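PDB 4OHF: cytosolic IMP-GMP specific 5'-nucleotidase from Legionella pneumophila subsp. pneumophila, which hydrolyses the 5'-phosphate of selected nucleoside monophosphates, IMP and GMP in particular, and is a magnesium-dependent, allosterically regulated enzyme of the HAD-like cytosolic nucleotidase II family. Local coordinates for the interface of chains A and B. Numbering follows the deposited sequence. Chains: chain A/B, Cytosolic IMP-GMP specific 5'-nucleotidase.

Contact 1 and contact 2 are neighbouring patches of one A–B interface, with the centres of their C-alpha atoms about 9 Å apart. Both receive the C-terminal segment of chain B, which has no regular structure here, and B:His455 belongs to both. Its ring is hydrogen-bonded by A:Tyr430 in contact 1 and packs on a phenyl face in contact 2. Helix 327-364 of chain A also serves both, through A:Leu327 and A:Ile331 in the first and A:Gln334 in the second. The tail thus links the two subunits in the deposited tetramer, an association that is plausibly the biological one, although the interface is not an exact two-fold.

Contact 1: the interface of chains A and B. Residues chain A 7-8, 327, 331, 430, 449; chain B 454-455.
B:His455, near the C-terminal end of chain B, sets its side chain into a pocket of chain A made by strand 6-8, strand 429-431 and the start of helix 327-364. Its CB lies over the middle of the A:Phe7 ring, 3.5 Å from the centroid, in a CH-pi contact. The backbone follows the same face, with B:His455 CA 3.4 Å from A:Phe7 CD1. From CB the side chain turns so that CG sits between the backbone N and the carbonyl carbon (chi1 63°), which carries the imidazole away from the phenyl face and in towards A:Tyr430 and the helix. CG itself lies between the A:Tyr430 hydroxyl and the A:Ile331 methyl.

Beyond CG the two sides of the ring meet different surroundings. On one side B:His455 ND1 makes a hydrogen bond of 2.9 Å to the phenol OH of A:Tyr430; which of the two gives the proton is not decided. The hydroxyl lies in the imidazole plane and ND1 lies in the phenol plane, while the two side chains cross at about a right angle. On the other side B:His455 CD2 meets A:Ile331 CD1 at 3.5 Å, and the A:Leu327 methyl CD2 reaches one ring face near its rim. The bond and the aliphatic contacts together should limit rotation of the ring.

A:Phe7 has a second task: its CB sits above the rim of one A:Tyr430 ring face, which should help brace the phenol. One residue earlier in the tail, the B:Ala454 methyl fits between A:Tyr430 and A:Asn449, with B:Ala454 CB 3.3 Å from A:Asn449 ND2.

This pocket seats the chain B tail on its neighbour, with the imidazole as a polar hold, and so is likely to contribute to holding subunits together, as in the deposited tetramer.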
ATOM      1  N   PHE A   7      35.064  -6.412 -10.245  1.00 39.96           N
ATOM      2  CA  PHE A   7      34.652  -6.876  -8.921  1.00 40.86           C
ATOM      3  C   PHE A   7      33.381  -7.713  -8.955  1.00 39.75           C
ATOM      4  O   PHE A   7      32.368  -7.297  -9.498  1.00 41.61           O
ATOM      5  CB  PHE A   7      34.501  -5.655  -8.014  1.00 41.98           C
ATOM      6  CG  PHE A   7      35.661  -4.709  -8.115  1.00 40.15           C
ATOM      7  CD1 PHE A   7      36.911  -5.064  -7.610  1.00 39.93           C
ATOM      8  CD2 PHE A   7      35.529  -3.508  -8.797  1.00 39.20           C
ATOM      9  CE1 PHE A   7      38.012  -4.232  -7.790  1.00 41.38           C
ATOM     10  CE2 PHE A   7      36.622  -2.671  -8.983  1.00 39.44           C
ATOM     11  CZ  PHE A   7      37.864  -3.032  -8.481  1.00 40.53           C
ATOM     12  N   VAL A   8      33.438  -8.890  -8.349  1.00 40.82           N
ATOM     13  CA  VAL A   8      32.308  -9.825  -8.364  1.00 39.66           C
ATOM     14  C   VAL A   8      31.496  -9.913  -7.082  1.00 40.38           C
ATOM     15  O   VAL A   8      32.043 -10.079  -6.002  1.00 42.18           O
ATOM     16  CB  VAL A   8      32.804 -11.250  -8.694  1.00 37.44           C
ATOM     17  CG1 VAL A   8      31.641 -12.122  -9.119  1.00 36.04           C
ATOM     18  CG2 VAL A   8      33.904 -11.196  -9.770  1.00 33.08           C
ATOM     19  N   LEU A 327      34.769   4.794  -8.851  1.00 45.61           N
ATOM     20  CA  LEU A 327      35.670   3.793  -8.285  1.00 47.05           C
ATOM     21  C   LEU A 327      37.127   4.196  -8.403  1.00 46.67           C
ATOM     22  O   LEU A 327      37.918   3.938  -7.490  1.00 46.55           O
ATOM     23  CB  LEU A 327      35.490   2.438  -8.965  1.00 47.30           C
ATOM     24  CG  LEU A 327      34.442   1.500  -8.383  1.00 48.47           C
ATOM     25  CD1 LEU A 327      34.509   0.192  -9.143  1.00 49.01           C
ATOM     26  CD2 LEU A 327      34.703   1.265  -6.921  1.00 48.19           C
ATOM     27  N   ILE A 331      39.311   3.885  -5.130  1.00 44.14           N
ATOM     28  CA  ILE A 331      40.384   2.902  -5.003  1.00 44.38           C
ATOM     29  C   ILE A 331      41.698   3.611  -4.678  1.00 46.11           C
ATOM     30  O   ILE A 331      42.321   3.353  -3.640  1.00 45.37           O
ATOM     31  CB  ILE A 331      40.567   2.063  -6.303  1.00 44.61           C
ATOM     32  CG1 ILE A 331      39.228   1.492  -6.775  1.00 43.59           C
ATOM     33  CG2 ILE A 331      41.528   0.911  -6.055  1.00 43.55           C
ATOM     34  CD1 ILE A 331      38.471   0.745  -5.738  1.00 43.65           C
ATOM     35  N   TYR A 430      30.832  -5.415 -11.004  1.00 43.36           N
ATOM     36  CA  TYR A 430      30.919  -3.982 -11.232  1.00 44.76           C
ATOM     37  C   TYR A 430      32.363  -3.587 -11.500  1.00 46.01           C
ATOM     38  O   TYR A 430      33.305  -4.246 -11.038  1.00 45.79           O
ATOM     39  CB  TYR A 430      30.344  -3.192 -10.049  1.00 44.17           C
ATOM     40  CG  TYR A 430      31.030  -3.381  -8.713  1.00 44.00           C
ATOM     41  CD1 TYR A 430      30.890  -4.559  -7.988  1.00 42.99           C
ATOM     42  CD2 TYR A 430      31.763  -2.349  -8.135  1.00 44.96           C
ATOM     43  CE1 TYR A 430      31.451  -4.696  -6.721  1.00 41.83           C
ATOM     44  CE2 TYR A 430      32.321  -2.481  -6.869  1.00 43.39           C
ATOM     45  CZ  TYR A 430      32.153  -3.655  -6.170  1.00 42.33           C
ATOM     46  OH  TYR A 430      32.645  -3.762  -4.897  1.00 44.52           O
ATOM     47  N   ASN A 449      34.253 -13.294  -4.346  1.00 71.54           N
ATOM     48  CA  ASN A 449      35.338 -13.490  -3.397  1.00 74.86           C
ATOM     49  C   ASN A 449      34.899 -14.398  -2.262  1.00 76.50           C
ATOM     50  O   ASN A 449      33.817 -14.246  -1.695  1.00 76.28           O
ATOM     51  CB  ASN A 449      35.791 -12.136  -2.843  1.00 76.78           C
ATOM     52  CG  ASN A 449      34.670 -11.104  -2.852  1.00 79.31           C
ATOM     53  OD1 ASN A 449      33.719 -11.182  -2.066  1.00 80.14           O
ATOM     54  ND2 ASN A 449      34.768 -10.142  -3.765  1.00 79.77           N
TER
ATOM     55  N   ALA B 454      34.001  -6.031  -2.186  1.00 56.92           N
ATOM     56  CA  ALA B 454      34.672  -6.702  -3.296  1.00 55.76           C
ATOM     57  C   ALA B 454      35.812  -5.886  -3.903  1.00 55.90           C
ATOM     58  O   ALA B 454      36.789  -6.456  -4.386  1.00 56.39           O
ATOM     59  CB  ALA B 454      33.654  -7.087  -4.376  1.00 54.94           C
ATOM     60  N   HIS B 455      35.710  -4.559  -3.884  1.00 56.17           N
ATOM     61  CA  HIS B 455      36.799  -3.757  -4.438  1.00 57.74           C
ATOM     62  C   HIS B 455      37.870  -3.428  -3.390  1.00 59.63           C
ATOM     63  O   HIS B 455      38.908  -2.858  -3.724  1.00 60.40           O
ATOM     64  CB  HIS B 455      36.277  -2.469  -5.106  1.00 55.77           C
ATOM     65  CG  HIS B 455      35.590  -1.518  -4.173  1.00 53.78           C
ATOM     66  ND1 HIS B 455      34.280  -1.677  -3.775  1.00 51.52           N
ATOM     67  CD2 HIS B 455      36.032  -0.389  -3.568  1.00 52.16           C
ATOM     68  CE1 HIS B 455      33.946  -0.686  -2.967  1.00 51.99           C
ATOM     69  NE2 HIS B 455      34.990   0.110  -2.825  1.00 51.47           N
TER

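Contact 2: the interface of chains A and B. Residues chain A 334, 410-411; chain B 450-453, 455-456.
Charge pairing brings A:Arg411, on strand 411-412, to B:Asp456 in the chain B tail. A:Arg411 NH2 stands 3.0 Å from B:Asp456 OD2 in a salt bridge. The guanidinium and the carboxylate are nearly parallel (21°) but lie in offset planes, the carboxylate shifted to the same side of the guanidinium as the B:Leu453 methyl CD1. With the oxygens off its plane, the guanidinium points no N-H at OD2, and the pairing is electrostatic without a hydrogen bond. A bend at chi2 of the arginine (75°) turns its chain towards the tail. B:Arg450 also comes close, its CD 3.6 Å from A:Arg411 NH1. The guanidinium groups of these two arginines are not in contact, and the nearby aspartate would be expected to ease the effect of their like charges.

Hydrogen bonding engages both carboxylate oxygens. A:Gln334, one of the residues of helix 327-364, reaches out with its chain extended beyond CG and gives its amide NE2 to B:Asp456 OD1 at 3.0 Å. The oxygen is approached nearly along its C-O bond, while it lies 26° out of the glutamine amide plane. Within the tail, the backbone N of B:Leu453 donates to OD2, a nearly straight bond arriving on the anti side, well out of the carboxylate plane. The carboxylate thus closes a short loop of its own segment while facing chain A, and this internal bond should help fix it for A:Gln334 and A:Arg411.

Apolar packing fills the ground between. The imidazole of B:His455 points its CE1 at the centre of one A:Phe410 ring face, 3.4 Å above the plane, and A:Phe410 CB lies at the imidazole edge, in its plane. B:Leu453 uses one branch for two neighbours: its CD1 touches A:Phe410 CB at 3.5 Å and rests 3.7 Å above the A:Arg411 guanidinium plane, offset towards the rim.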
ATOM      1  N   GLN A 334      41.964   4.701  -1.257  1.00 51.86           N
ATOM      2  CA  GLN A 334      42.073   3.612  -0.302  1.00 55.22           C
ATOM      3  C   GLN A 334      43.487   3.041  -0.332  1.00 56.15           C
ATOM      4  O   GLN A 334      44.024   2.609   0.688  1.00 55.50           O
ATOM      5  CB  GLN A 334      41.023   2.543  -0.620  1.00 56.78           C
ATOM      6  CG  GLN A 334      39.592   3.095  -0.500  1.00 58.16           C
ATOM      7  CD  GLN A 334      38.524   2.019  -0.477  1.00 59.42           C
ATOM      8  OE1 GLN A 334      37.362   2.287  -0.134  1.00 59.16           O
ATOM      9  NE2 GLN A 334      38.907   0.793  -0.843  1.00 59.75           N
ATOM     10  N   PHE A 410      31.233   4.322  -0.766  1.00 51.61           N
ATOM     11  CA  PHE A 410      30.777   2.996  -0.373  1.00 51.77           C
ATOM     12  C   PHE A 410      30.662   2.785   1.138  1.00 52.58           C
ATOM     13  O   PHE A 410      30.156   1.756   1.590  1.00 50.42           O
ATOM     14  CB  PHE A 410      31.722   1.940  -0.969  1.00 51.81           C
ATOM     15  CG  PHE A 410      31.603   1.778  -2.463  1.00 50.76           C
ATOM     16  CD1 PHE A 410      30.797   0.777  -3.009  1.00 50.16           C
ATOM     17  CD2 PHE A 410      32.298   2.620  -3.328  1.00 50.21           C
ATOM     18  CE1 PHE A 410      30.684   0.612  -4.394  1.00 49.06           C
ATOM     19  CE2 PHE A 410      32.193   2.462  -4.716  1.00 49.87           C
ATOM     20  CZ  PHE A 410      31.385   1.457  -5.248  1.00 49.13           C
ATOM     21  N   ARG A 411      31.124   3.751   1.922  1.00 53.99           N
ATOM     22  CA  ARG A 411      31.060   3.627   3.373  1.00 56.34           C
ATOM     23  C   ARG A 411      30.305   4.767   4.037  1.00 56.74           C
ATOM     24  O   ARG A 411      30.543   5.932   3.740  1.00 57.41           O
ATOM     25  CB  ARG A 411      32.463   3.569   3.961  1.00 59.37           C
ATOM     26  CG  ARG A 411      32.798   2.253   4.615  1.00 65.18           C
ATOM     27  CD  ARG A 411      33.048   1.274   3.516  1.00 68.16           C
ATOM     28  NE  ARG A 411      33.502   0.012   3.985  1.00 72.92           N
ATOM     29  CZ  ARG A 411      34.613  -0.677   3.755  1.00 76.34           C
ATOM     30  NH1 ARG A 411      34.654  -1.834   4.383  1.00 76.76           N
ATOM     31  NH2 ARG A 411      35.638  -0.298   2.982  1.00 76.53           N
TER
ATOM     32  N   ARG B 450      35.906  -4.687   9.947  1.00 66.72           N
ATOM     33  CA  ARG B 450      35.519  -4.341   8.571  1.00 69.89           C
ATOM     34  C   ARG B 450      34.931  -5.556   7.858  1.00 69.28           C
ATOM     35  O   ARG B 450      35.404  -6.677   8.033  1.00 69.30           O
ATOM     36  CB  ARG B 450      36.728  -3.849   7.763  1.00 72.95           C
ATOM     37  CG  ARG B 450      36.789  -2.353   7.484  1.00 76.16           C
ATOM     38  CD  ARG B 450      37.691  -2.099   6.285  1.00 79.62           C
ATOM     39  NE  ARG B 450      38.871  -2.968   6.307  1.00 82.99           N
ATOM     40  CZ  ARG B 450      39.732  -3.098   5.299  1.00 85.55           C
ATOM     41  NH1 ARG B 450      39.553  -2.407   4.174  1.00 86.93           N
ATOM     42  NH2 ARG B 450      40.769  -3.926   5.406  1.00 85.35           N
ATOM     43  N   ARG B 451      33.909  -5.333   7.043  1.00 69.53           N
ATOM     44  CA  ARG B 451      33.284  -6.431   6.317  1.00 70.04           C
ATOM     45  C   ARG B 451      33.979  -6.690   4.972  1.00 69.59           C
ATOM     46  O   ARG B 451      33.803  -7.757   4.371  1.00 71.49           O
ATOM     47  CB  ARG B 451      31.790  -6.139   6.104  1.00 70.30           C
ATOM     48  N   LEU B 452      34.773  -5.726   4.508  1.00 66.81           N
ATOM     49  CA  LEU B 452      35.488  -5.853   3.230  1.00 65.36           C
ATOM     50  C   LEU B 452      34.591  -5.945   1.979  1.00 63.58           C
ATOM     51  O   LEU B 452      33.871  -6.925   1.768  1.00 63.55           O
ATOM     52  CB  LEU B 452      36.423  -7.062   3.259  1.00 66.20           C
ATOM     53  CG  LEU B 452      37.717  -6.997   4.078  1.00 68.78           C
ATOM     54  CD1 LEU B 452      38.478  -8.309   3.868  1.00 69.50           C
ATOM     55  CD2 LEU B 452      38.581  -5.809   3.654  1.00 68.23           C
ATOM     56  N   LEU B 453      34.652  -4.906   1.155  1.00 60.63           N
ATOM     57  CA  LEU B 453      33.881  -4.827  -0.071  1.00 58.98           C
ATOM     58  C   LEU B 453      34.685  -5.487  -1.184  1.00 58.50           C
ATOM     59  O   LEU B 453      35.911  -5.493  -1.137  1.00 59.99           O
ATOM     60  CB  LEU B 453      33.633  -3.361  -0.410  1.00 59.45           C
ATOM     61  CG  LEU B 453      32.757  -2.589   0.566  1.00 58.93           C
ATOM     62  CD1 LEU B 453      32.808  -1.103   0.252  1.00 58.79           C
ATOM     63  CD2 LEU B 453      31.337  -3.118   0.469  1.00 61.14           C
ATOM     64  N   HIS B 455      35.710  -4.559  -3.884  1.00 56.17           N
ATOM     65  CA  HIS B 455      36.799  -3.757  -4.438  1.00 57.74           C
ATOM     66  C   HIS B 455      37.870  -3.428  -3.390  1.00 59.63           C
ATOM     67  O   HIS B 455      38.908  -2.858  -3.724  1.00 60.40           O
ATOM     68  CB  HIS B 455      36.277  -2.469  -5.106  1.00 55.77           C
ATOM     69  CG  HIS B 455      35.590  -1.518  -4.173  1.00 53.78           C
ATOM     70  ND1 HIS B 455      34.280  -1.677  -3.775  1.00 51.52           N
ATOM     71  CD2 HIS B 455      36.032  -0.389  -3.568  1.00 52.16           C
ATOM     72  CE1 HIS B 455      33.946  -0.686  -2.967  1.00 51.99           C
ATOM     73  NE2 HIS B 455      34.990   0.110  -2.825  1.00 51.47           N
ATOM     74  N   ASP B 456      37.620  -3.799  -2.134  1.00 61.49           N
ATOM     75  CA  ASP B 456      38.577  -3.570  -1.050  1.00 64.62           C
ATOM     76  C   ASP B 456      39.773  -4.499  -1.139  1.00 67.24           C
ATOM     77  O   ASP B 456      39.630  -5.690  -1.413  1.00 67.67           O
ATOM     78  CB  ASP B 456      37.942  -3.798   0.324  1.00 63.60           C
ATOM     79  CG  ASP B 456      37.118  -2.632   0.782  1.00 63.98           C
ATOM     80  OD1 ASP B 456      37.449  -1.500   0.382  1.00 64.95           O
ATOM     81  OD2 ASP B 456      36.154  -2.842   1.550  1.00 64.45           O
TER